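Local coordinates for protein squalene synthase HpnC (Alicyclobacillus acidocaldarius subsp. acidocaldarius, PDB 4HD1) that probably joins two prenyl diphosphates, as squalene and phytoene synthases do, at residues Ala112-Arg115 with Asp116-Lys119; Asp123-Glu126 with Asp127-Asp130; Ile174-Asp177 with Leu178-Arg182; Ala251-Ala254 with Ala255-Gln259. All coordinates share one frame; numbering follows the deposited sequence.

Contact 1: residues Ala112-Arg115 with Asp116-Lys119; sequences ANRR and DQRK
Asn113 holds its CG opposite the backbone N (chi1 -171°) and Gln117 carries its CG opposite the carbonyl carbon, which brings their amides together one helical turn apart. Gln117 NE2 donates to Asn113 OD1 at 3.0 Å. The donor lies in the plane of the Asn113 side-chain carbonyl, and OD1 is close to the Gln117 amide plane, yet the two amides are turned 78° against each other. Arg65 NH1 is a second donor to the same OD1, tying the pair to helix 65-81. A leucine in place of Gln117 would lack the amide N-H and would probably leave Asn113 OD1 to Arg65, its carboxamide freer to turn.

All this happens on the last turns of helix 104-118, where the backbone bonds weaken toward the end. Asp116 N still reaches Ala112 O at 3.0 Å, and Gln117 N reaches Asn113 O at 3.1 Å. Lys119 N, at the first residue to leave helical angles, makes a weak bond of 3.2 Å to Arg115 O.

Arg118 folds back over this end: with CG between the backbone N and the carbonyl carbon (chi1 62°) and a bend at chi3, the chain lays one guanidinium face over Arg114 O, 3.8 Å from CZ. Its NH2 rests 3.5 Å from Arg115 CD. The Arg115 NE and Arg118 NH2 atoms are 4.6 Å apart, a like-charge approach probably eased by Glu111, a long, weak partner of both arginines. Arg115 itself forms a salt bridge with Asp130 and a cation-pi contact with Tyr134, whereas Arg114 turns off to Glu73, Asp70 and Glu111.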
loop_
_atom_site.group_PDB
_atom_site.type_symbol
_atom_site.label_atom_id
_atom_site.label_comp_id
_atom_site.label_asym_id
_atom_site.label_seq_id
_atom_site.Cartn_x
_atom_site.Cartn_y
_atom_site.Cartn_z
ATOM N N ALA A 112 -0.553 -7.025 -7.793
ATOM C CA ALA A 112 0.323 -5.847 -7.793
ATOM C C ALA A 112 1.772 -6.223 -8.090
ATOM O O ALA A 112 2.467 -5.520 -8.821
ATOM C CB ALA A 112 0.234 -5.106 -6.469
ATOM N N ASN A 113 2.209 -7.336 -7.512
ATOM C CA ASN A 113 3.539 -7.881 -7.748
ATOM C C ASN A 113 3.739 -8.276 -9.224
ATOM O O ASN A 113 4.793 -8.003 -9.803
ATOM C CB ASN A 113 3.782 -9.066 -6.806
ATOM C CG ASN A 113 5.215 -9.563 -6.835
ATOM O OD1 ASN A 113 5.691 -10.089 -7.844
ATOM N ND2 ASN A 113 5.904 -9.424 -5.710
ATOM N N ARG A 114 2.724 -8.894 -9.831
ATOM C CA ARG A 114 2.768 -9.239 -11.259
ATOM C C ARG A 114 2.796 -7.987 -12.137
ATOM O O ARG A 114 3.452 -7.981 -13.179
ATOM C CB ARG A 114 1.585 -10.121 -11.668
ATOM C CG ARG A 114 1.463 -11.424 -10.896
ATOM C CD ARG A 114 0.354 -12.299 -11.464
ATOM N NE ARG A 114 0.136 -13.500 -10.656
ATOM C CZ ARG A 114 -0.914 -13.696 -9.859
ATOM N NH1 ARG A 114 -1.871 -12.776 -9.752
ATOM N NH2 ARG A 114 -1.013 -14.823 -9.167
ATOM N N ARG A 115 2.085 -6.937 -11.715
ATOM C CA ARG A 115 2.071 -5.660 -12.440
ATOM C C ARG A 115 3.448 -5.012 -12.408
ATOM O O ARG A 115 3.901 -4.462 -13.409
ATOM C CB ARG A 115 1.035 -4.685 -11.864
ATOM C CG ARG A 115 -0.344 -5.275 -11.634
ATOM C CD ARG A 115 -1.140 -5.408 -12.913
ATOM N NE ARG A 115 -1.921 -4.198 -13.146
ATOM C CZ ARG A 115 -3.158 -4.194 -13.624
ATOM N NH1 ARG A 115 -3.768 -5.335 -13.914
ATOM N NH2 ARG A 115 -3.787 -3.048 -13.801
ATOM N N ASP A 116 4.108 -5.091 -11.253
ATOM C CA ASP A 116 5.452 -4.546 -11.082
ATOM C C ASP A 116 6.482 -5.299 -11.930
ATOM O O ASP A 116 7.460 -4.706 -12.371
ATOM C CB ASP A 116 5.851 -4.574 -9.604
ATOM C CG ASP A 116 6.472 -3.261 -9.127
ATOM O OD1 ASP A 116 6.017 -2.167 -9.535
ATOM O OD2 ASP A 116 7.411 -3.325 -8.308
ATOM N N GLN A 117 6.260 -6.595 -12.160
ATOM C CA GLN A 117 7.143 -7.404 -13.010
ATOM C C GLN A 117 7.142 -6.913 -14.451
ATOM O O GLN A 117 8.189 -6.868 -15.100
ATOM C CB GLN A 117 6.721 -8.877 -13.009
ATOM C CG GLN A 117 7.190 -9.690 -11.813
ATOM C CD GLN A 117 6.505 -11.049 -11.723
ATOM O OE1 GLN A 117 6.569 -11.860 -12.649
ATOM N NE2 GLN A 117 5.846 -11.303 -10.596
ATOM N N ARG A 118 5.959 -6.547 -14.940
ATOM C CA ARG A 118 5.761 -6.269 -16.356
ATOM C C ARG A 118 5.870 -4.796 -16.763
ATOM O O ARG A 118 5.890 -4.480 -17.958
ATOM C CB ARG A 118 4.439 -6.882 -16.845
ATOM C CG ARG A 118 3.179 -6.348 -16.186
ATOM C CD ARG A 118 1.935 -6.879 -16.886
ATOM N NE ARG A 118 1.682 -8.292 -16.587
ATOM C CZ ARG A 118 0.717 -8.736 -15.780
ATOM N NH1 ARG A 118 0.575 -10.040 -15.576
ATOM N NH2 ARG A 118 -0.110 -7.887 -15.179
ATOM N N LYS A 119 5.955 -3.896 -15.789
ATOM C CA LYS A 119 6.073 -2.471 -16.098
ATOM C C LYS A 119 7.237 -1.790 -15.386
ATOM O O LYS A 119 7.357 -1.841 -14.155
ATOM C CB LYS A 119 4.764 -1.730 -15.823
ATOM C CG LYS A 119 3.677 -2.022 -16.841
ATOM C CD LYS A 119 2.623 -0.928 -16.872
ATOM C CE LYS A 119 1.531 -1.296 -17.860
ATOM N NZ LYS A 119 0.772 -0.109 -18.331
#

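Contact 2: residues Asp123-Glu126 with Asp127-Asp130; sequences DTWE and DLRD
The indole of Trp125 carries Arg129 CB over one face, while Leu128 CD2 comes to it obliquely, 4.3 Å from CZ3. Beyond that CB the Arg129 chain runs past the six-membered ring, with CD 4.2 Å from Trp125 CZ2. Its guanidinium stands almost upright to the indole, the planes 85° apart, and meets CZ2 with its edge; the cation-pi partner of Trp125 is instead Arg219 on helix 207-227. Trp125 places CG opposite its own backbone N (chi1 167°), which carries the ring over toward the next turn and these two side chains. Arg129 N makes a short, nearly straight bond of 2.8 Å to Trp125 O. Asp130 N follows with 2.9 Å to Glu126 O, and its carboxylate pairs with Arg115 and Arg133.

At the other end of the turn, Leu128 N bonds to Thr124 O at 3.2 Å. Asp127 N has two weak acceptors there, Thr124 O and Thr124 OG1, the hydroxyl oxygen lying 3.4 Å away. The exchange is returned by Asp127 OD2, which takes a weak bond of 3.3 Å from Thr124 N and also rests against Asp123 CB. Side chain to backbone in both directions, between the N-cap Thr124 and the residue three further on, this is the capping box that starts helix 125-135.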
loop_
_atom_site.group_PDB
_atom_site.type_symbol
_atom_site.label_atom_id
_atom_site.label_comp_id
_atom_site.label_asym_id
_atom_site.label_seq_id
_atom_site.Cartn_x
_atom_site.Cartn_y
_atom_site.Cartn_z
ATOM N N ASP A 123 3.010 5.042 -19.131
ATOM C CA ASP A 123 2.652 5.928 -20.233
ATOM C C ASP A 123 1.822 7.136 -19.790
ATOM O O ASP A 123 2.164 8.279 -20.105
ATOM C CB ASP A 123 1.901 5.137 -21.305
ATOM C CG ASP A 123 2.115 5.690 -22.689
ATOM O OD1 ASP A 123 1.554 6.763 -23.003
ATOM O OD2 ASP A 123 2.841 5.035 -23.466
ATOM N N THR A 124 0.730 6.877 -19.067
ATOM C CA THR A 124 -0.201 7.937 -18.664
ATOM C C THR A 124 -0.503 7.920 -17.170
ATOM O O THR A 124 -0.185 6.957 -16.465
ATOM C CB THR A 124 -1.539 7.887 -19.454
ATOM O OG1 THR A 124 -2.270 6.697 -19.118
ATOM C CG2 THR A 124 -1.298 7.937 -20.965
ATOM N N TRP A 125 -1.121 8.999 -16.701
ATOM C CA TRP A 125 -1.615 9.092 -15.333
ATOM C C TRP A 125 -2.590 7.989 -15.022
ATOM O O TRP A 125 -2.576 7.444 -13.918
ATOM C CB TRP A 125 -2.251 10.456 -15.080
ATOM C CG TRP A 125 -3.055 10.507 -13.803
ATOM C CD1 TRP A 125 -4.440 10.552 -13.671
ATOM C CD2 TRP A 125 -2.544 10.478 -12.426
ATOM N NE1 TRP A 125 -4.806 10.573 -12.352
ATOM C CE2 TRP A 125 -3.721 10.532 -11.551
ATOM C CE3 TRP A 125 -1.278 10.433 -11.851
ATOM C CZ2 TRP A 125 -3.611 10.533 -10.168
ATOM C CZ3 TRP A 125 -1.180 10.436 -10.455
ATOM C CH2 TRP A 125 -2.318 10.484 -9.636
ATOM N N GLU A 126 -3.437 7.649 -15.994
ATOM C CA GLU A 126 -4.417 6.568 -15.847
ATOM C C GLU A 126 -3.755 5.217 -15.583
ATOM O O GLU A 126 -4.270 4.415 -14.805
ATOM C CB GLU A 126 -5.333 6.474 -17.074
ATOM C CG GLU A 126 -6.417 7.539 -17.140
ATOM C CD GLU A 126 -5.886 8.925 -17.485
ATOM O OE1 GLU A 126 -5.000 9.043 -18.363
ATOM O OE2 GLU A 126 -6.366 9.907 -16.879
ATOM N N ASP A 127 -2.613 4.982 -16.231
ATOM C CA ASP A 127 -1.833 3.761 -16.025
ATOM C C ASP A 127 -1.261 3.693 -14.615
ATOM O O ASP A 127 -1.327 2.644 -13.971
ATOM C CB ASP A 127 -0.710 3.642 -17.062
ATOM C CG ASP A 127 -1.235 3.525 -18.485
ATOM O OD1 ASP A 127 -2.408 3.138 -18.672
ATOM O OD2 ASP A 127 -0.470 3.822 -19.424
ATOM N N LEU A 128 -0.712 4.808 -14.135
ATOM C CA LEU A 128 -0.193 4.872 -12.773
ATOM C C LEU A 128 -1.319 4.707 -11.746
ATOM O O LEU A 128 -1.208 3.902 -10.815
ATOM C CB LEU A 128 0.582 6.168 -12.534
ATOM C CG LEU A 128 1.233 6.308 -11.153
ATOM C CD1 LEU A 128 2.154 5.134 -10.858
ATOM C CD2 LEU A 128 1.978 7.630 -11.017
ATOM N N ARG A 129 -2.402 5.461 -11.932
ATOM C CA ARG A 129 -3.602 5.321 -11.109
ATOM C C ARG A 129 -4.025 3.852 -11.048
ATOM O O ARG A 129 -4.290 3.328 -9.973
ATOM C CB ARG A 129 -4.736 6.183 -11.668
ATOM C CG ARG A 129 -6.040 6.102 -10.897
ATOM C CD ARG A 129 -6.272 7.341 -10.055
ATOM N NE ARG A 129 -7.584 7.287 -9.412
ATOM C CZ ARG A 129 -8.255 8.341 -8.954
ATOM N NH1 ARG A 129 -7.753 9.564 -9.063
ATOM N NH2 ARG A 129 -9.442 8.169 -8.389
ATOM N N ASP A 130 -4.053 3.189 -12.202
ATOM C CA ASP A 130 -4.481 1.794 -12.283
ATOM C C ASP A 130 -3.584 0.839 -11.484
ATOM O O ASP A 130 -4.078 -0.095 -10.850
ATOM C CB ASP A 130 -4.592 1.336 -13.734
ATOM C CG ASP A 130 -5.644 0.272 -13.917
ATOM O OD1 ASP A 130 -5.274 -0.885 -14.206
ATOM O OD2 ASP A 130 -6.842 0.589 -13.743
#

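Contact 3: residues Ile174-Asp177 with Leu178-Arg182; sequences IDRD and LALGR
Asp177 O is gripped by two backbone donors: Arg182 N at 3.0 Å and Leu180 N, also at 3.0 Å. They arrive from opposite faces of its carbonyl plane. Leu180 N stands well above that plane, and its N-H...O angle is also the less straight, 138° against 160° for Arg182 N. Leu180 N also makes a weak 3.4 Å bond to Arg176 O, whose oxygen is further covered by the CG of Leu180. Inside the turn, Gly181 N finds Leu178 O at 2.9 Å.

Together with the positive phi of Gly181, the bonds back into the last turn make a Schellman motif, the stop signal of helix 174-179. Those backbone angles call for glycine, since a CB would jam against the preceding carbonyl oxygen. The helix carries the end of the family's second aspartate-rich sequence, whose aspartates bind magnesium ions, and through them the diphosphate, in relatives; a similar use is plausible here.

One turn earlier, Ile174 O serves two donors, Leu178 N at 2.9 Å and a water. That water donates again to Arg182 O at 2.8 Å, stitching the helix to the extended chain leaving the turn at Arg182. Asp175 O is taken almost head-on by Ala179 N, with an N-H...O angle of 172°. The Asp175 carboxylate is satisfied outside, in a salt bridge with Arg203. Arg182 stretches away, extended from CG to NE; NH1 goes to Asp116 O, and NH2 is likewise hydrogen-bonded outside the turn, with Asp59 a long, weak ionic neighbour. The carbon CB of Asp177 packs 3.5 Å from Arg182 O.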
loop_
_atom_site.group_PDB
_atom_site.type_symbol
_atom_site.label_atom_id
_atom_site.label_comp_id
_atom_site.label_asym_id
_atom_site.label_seq_id
_atom_site.Cartn_x
_atom_site.Cartn_y
_atom_site.Cartn_z
ATOM N N ILE A 174 11.978 9.247 -6.719
ATOM C CA ILE A 174 12.396 9.157 -8.123
ATOM C C ILE A 174 13.812 8.572 -8.243
ATOM O O ILE A 174 14.055 7.686 -9.066
ATOM C CB ILE A 174 12.329 10.530 -8.847
ATOM C CG1 ILE A 174 10.957 11.203 -8.679
ATOM C CG2 ILE A 174 12.670 10.389 -10.322
ATOM C CD1 ILE A 174 9.790 10.457 -9.290
ATOM N N ASP A 175 14.731 9.064 -7.410
ATOM C CA ASP A 175 16.118 8.592 -7.404
ATOM C C ASP A 175 16.236 7.115 -7.058
ATOM O O ASP A 175 16.838 6.345 -7.812
ATOM C CB ASP A 175 16.984 9.425 -6.455
ATOM C CG ASP A 175 18.086 10.194 -7.176
ATOM O OD1 ASP A 175 18.265 10.036 -8.406
ATOM O OD2 ASP A 175 18.796 10.959 -6.491
ATOM N N ARG A 176 15.659 6.726 -5.922
ATOM C CA ARG A 176 15.672 5.334 -5.478
ATOM C C ARG A 176 15.147 4.400 -6.570
ATOM O O ARG A 176 15.776 3.384 -6.871
ATOM C CB ARG A 176 14.863 5.170 -4.184
ATOM C CG ARG A 176 14.872 3.761 -3.607
ATOM C CD ARG A 176 14.090 3.676 -2.305
ATOM N NE ARG A 176 14.796 4.316 -1.193
ATOM C CZ ARG A 176 14.297 4.470 0.033
ATOM N NH1 ARG A 176 13.078 4.033 0.327
ATOM N NH2 ARG A 176 15.020 5.065 0.972
ATOM N N ASP A 177 14.009 4.767 -7.165
ATOM C CA ASP A 177 13.345 3.955 -8.187
ATOM C C ASP A 177 14.161 3.853 -9.468
ATOM O O ASP A 177 14.187 2.799 -10.112
ATOM C CB ASP A 177 11.948 4.507 -8.499
ATOM C CG ASP A 177 10.947 4.264 -7.371
ATOM O OD1 ASP A 177 11.119 3.277 -6.622
ATOM O OD2 ASP A 177 9.982 5.062 -7.238
ATOM N N LEU A 178 14.818 4.951 -9.834
ATOM C CA LEU A 178 15.663 4.994 -11.023
ATOM C C LEU A 178 16.792 3.979 -10.909
ATOM O O LEU A 178 17.023 3.196 -11.827
ATOM C CB LEU A 178 16.226 6.400 -11.239
ATOM C CG LEU A 178 17.041 6.639 -12.511
ATOM C CD1 LEU A 178 16.156 6.603 -13.751
ATOM C CD2 LEU A 178 17.781 7.964 -12.413
ATOM N N ALA A 179 17.469 3.991 -9.760
ATOM C CA ALA A 179 18.547 3.052 -9.453
ATOM C C ALA A 179 18.096 1.592 -9.533
ATOM O O ALA A 179 18.923 0.693 -9.683
ATOM C CB ALA A 179 19.135 3.355 -8.082
ATOM N N LEU A 180 16.786 1.368 -9.444
ATOM C CA LEU A 180 16.223 0.017 -9.498
ATOM C C LEU A 180 15.667 -0.349 -10.883
ATOM O O LEU A 180 15.187 -1.466 -11.088
ATOM C CB LEU A 180 15.171 -0.175 -8.394
ATOM C CG LEU A 180 15.663 -0.045 -6.940
ATOM C CD1 LEU A 180 14.507 -0.030 -5.941
ATOM C CD2 LEU A 180 16.672 -1.135 -6.587
ATOM N N GLY A 181 15.747 0.592 -11.823
ATOM C CA GLY A 181 15.330 0.361 -13.211
ATOM C C GLY A 181 13.910 0.789 -13.554
ATOM O O GLY A 181 13.398 0.437 -14.625
ATOM N N ARG A 182 13.284 1.558 -12.657
ATOM C CA ARG A 182 11.876 1.946 -12.795
ATOM C C ARG A 182 11.644 3.443 -12.743
ATOM O O ARG A 182 12.280 4.157 -11.966
ATOM C CB ARG A 182 11.034 1.316 -11.690
ATOM C CG ARG A 182 10.985 -0.188 -11.732
ATOM C CD ARG A 182 10.466 -0.743 -10.422
ATOM N NE ARG A 182 10.576 -2.195 -10.427
ATOM C CZ ARG A 182 9.776 -3.001 -11.121
ATOM N NH1 ARG A 182 8.787 -2.498 -11.857
ATOM N NH2 ARG A 182 9.965 -4.311 -11.075
HETATM O O HOH W 1 12.286 6.888 -11.230
#

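Contact 4: residues Ala251-Ala254 with Ala255-Gln259; sequences AILA and AIRRQ
Ala251 opens the last turns of helix 236-257 by accepting from Ala255 N through its O at 3.1 Å, and the methyl of Ala255 lies close by that same oxygen.

Ile252 comes next. Its O takes Ile256 N at 3.2 Å, and its CG2 branch, set opposite the backbone N, meets CD1 of Ile256 at 4.1 Å. The CG1 and CD1 arm of Ile256 passes over Ile252 O on the way. Both isoleucines also press on helix 152-172, Ile252 at Asn169 and Gln172 and Ile256 at Met171.

Leu253 accepts through O from Arg257 N at 3.0 Å in a nearly straight bond (167°). The Arg257 chain, extended from CG to NE (chi2 -159°), runs back along the helix, so that Leu253 O lies over one guanidinium face and NH2 lies alongside Leu253 CB at 4.1 Å. NH2 then donates to Gln221 OE1 on helix 207-227. A serine in place of Arg257 would probably leave Gln221 OE1 without this donor and the flank of Leu253 uncovered.

Ala254 O accepts from Arg258 N at 3.0 Å and also sits over one face of the Arg258 guanidinium, the side chain of Arg258 doubling back through bends at chi2 and chi3. Arg258 is the first residue out of helical angles. Beyond it Gln259 turns in, N to Ile256 O and NE2 to Ala255 O at 2.8 Å, the latter arriving above the carbonyl plane. This is the closing turn of a long helix packed on helices 152-172 and 207-227 in the all-helical trans-isoprenyl synthase fold.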
loop_
_atom_site.group_PDB
_atom_site.type_symbol
_atom_site.label_atom_id
_atom_site.label_comp_id
_atom_site.label_asym_id
_atom_site.label_seq_id
_atom_site.Cartn_x
_atom_site.Cartn_y
_atom_site.Cartn_z
ATOM N N ALA A 251 2.821 16.055 4.363
ATOM C CA ALA A 251 4.157 16.545 4.698
ATOM C C ALA A 251 5.189 16.145 3.651
ATOM O O ALA A 251 6.164 16.865 3.437
ATOM C CB ALA A 251 4.578 16.069 6.078
ATOM N N ILE A 252 4.975 15.005 2.996
ATOM C CA ILE A 252 5.862 14.582 1.904
ATOM C C ILE A 252 5.722 15.547 0.727
ATOM O O ILE A 252 6.724 15.989 0.156
ATOM C CB ILE A 252 5.619 13.115 1.475
ATOM C CG1 ILE A 252 6.123 12.157 2.563
ATOM C CG2 ILE A 252 6.307 12.811 0.142
ATOM C CD1 ILE A 252 5.715 10.705 2.382
ATOM N N LEU A 253 4.480 15.889 0.388
ATOM C CA LEU A 253 4.199 16.857 -0.674
ATOM C C LEU A 253 4.806 18.220 -0.358
ATOM O O LEU A 253 5.392 18.863 -1.230
ATOM C CB LEU A 253 2.690 17.000 -0.900
ATOM C CG LEU A 253 1.896 15.762 -1.332
ATOM C CD1 LEU A 253 0.432 16.127 -1.536
ATOM C CD2 LEU A 253 2.475 15.103 -2.579
ATOM N N ALA A 254 4.672 18.640 0.899
ATOM C CA ALA A 254 5.169 19.934 1.354
ATOM C C ALA A 254 6.688 20.045 1.241
ATOM O O ALA A 254 7.204 21.098 0.888
ATOM C CB ALA A 254 4.705 20.211 2.781
ATOM N N ALA A 255 7.396 18.955 1.524
ATOM C CA ALA A 255 8.854 18.922 1.373
ATOM C C ALA A 255 9.285 18.977 -0.095
ATOM O O ALA A 255 10.325 19.559 -0.416
ATOM C CB ALA A 255 9.441 17.696 2.056
ATOM N N ILE A 256 8.488 18.370 -0.975
ATOM C CA ILE A 256 8.736 18.405 -2.420
ATOM C C ILE A 256 8.574 19.832 -2.945
ATOM O O ILE A 256 9.416 20.324 -3.703
ATOM C CB ILE A 256 7.822 17.412 -3.185
ATOM C CG1 ILE A 256 8.242 15.966 -2.886
ATOM C CG2 ILE A 256 7.863 17.668 -4.690
ATOM C CD1 ILE A 256 7.193 14.927 -3.222
ATOM N N ARG A 257 7.500 20.491 -2.519
ATOM C CA ARG A 257 7.256 21.898 -2.838
ATOM C C ARG A 257 8.397 22.787 -2.339
ATOM O O ARG A 257 8.855 23.679 -3.053
ATOM C CB ARG A 257 5.925 22.368 -2.241
ATOM C CG ARG A 257 4.710 21.653 -2.800
ATOM C CD ARG A 257 3.448 22.464 -2.587
ATOM N NE ARG A 257 2.258 21.645 -2.796
ATOM C CZ ARG A 257 1.634 20.971 -1.834
ATOM N NH1 ARG A 257 2.084 21.021 -0.586
ATOM N NH2 ARG A 257 0.558 20.248 -2.118
ATOM N N ARG A 258 8.852 22.517 -1.116
ATOM C CA ARG A 258 9.948 23.247 -0.483
ATOM C C ARG A 258 11.312 22.845 -1.066
ATOM O O ARG A 258 12.358 23.265 -0.568
ATOM C CB ARG A 258 9.914 22.987 1.028
ATOM C CG ARG A 258 10.841 23.849 1.875
ATOM C CD ARG A 258 11.328 23.078 3.095
ATOM N NE ARG A 258 10.220 22.526 3.877
ATOM C CZ ARG A 258 10.089 21.244 4.215
ATOM N NH1 ARG A 258 10.997 20.342 3.846
ATOM N NH2 ARG A 258 9.037 20.861 4.928
ATOM N N GLN A 259 11.296 22.027 -2.115
ATOM C CA GLN A 259 12.514 21.664 -2.837
ATOM C C GLN A 259 12.406 22.049 -4.307
ATOM O O GLN A 259 13.185 21.580 -5.139
ATOM C CB GLN A 259 12.815 20.170 -2.691
ATOM C CG GLN A 259 13.562 19.816 -1.415
ATOM C CD GLN A 259 13.578 18.323 -1.138
ATOM O OE1 GLN A 259 14.636 17.698 -1.115
ATOM N NE2 GLN A 259 12.400 17.745 -0.929
#

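In the fold
Contact 1 closes helix 104-118, contact 2 opens helix 125-135 and contact 3 closes helix 174-179, and contact 1 touches both of the others. Arg115 NH2 reaches Asp130 OD1 at 2.7 Å in a salt bridge between contacts 1 and 2, while Asp116 O probably accepts from Arg182 NH1 at 2.6 Å, joining contact 1 to contact 3. Contacts 2 and 3 do not touch, their nearest atoms being about 8 Å apart. Contact 4 lies apart, about 18 Å from contact 1 and about 8 Å from contact 3 at nearest atoms. Contact 3 carries the end of the second aspartate-rich sequence, so by family resemblance it probably borders the diphosphate site.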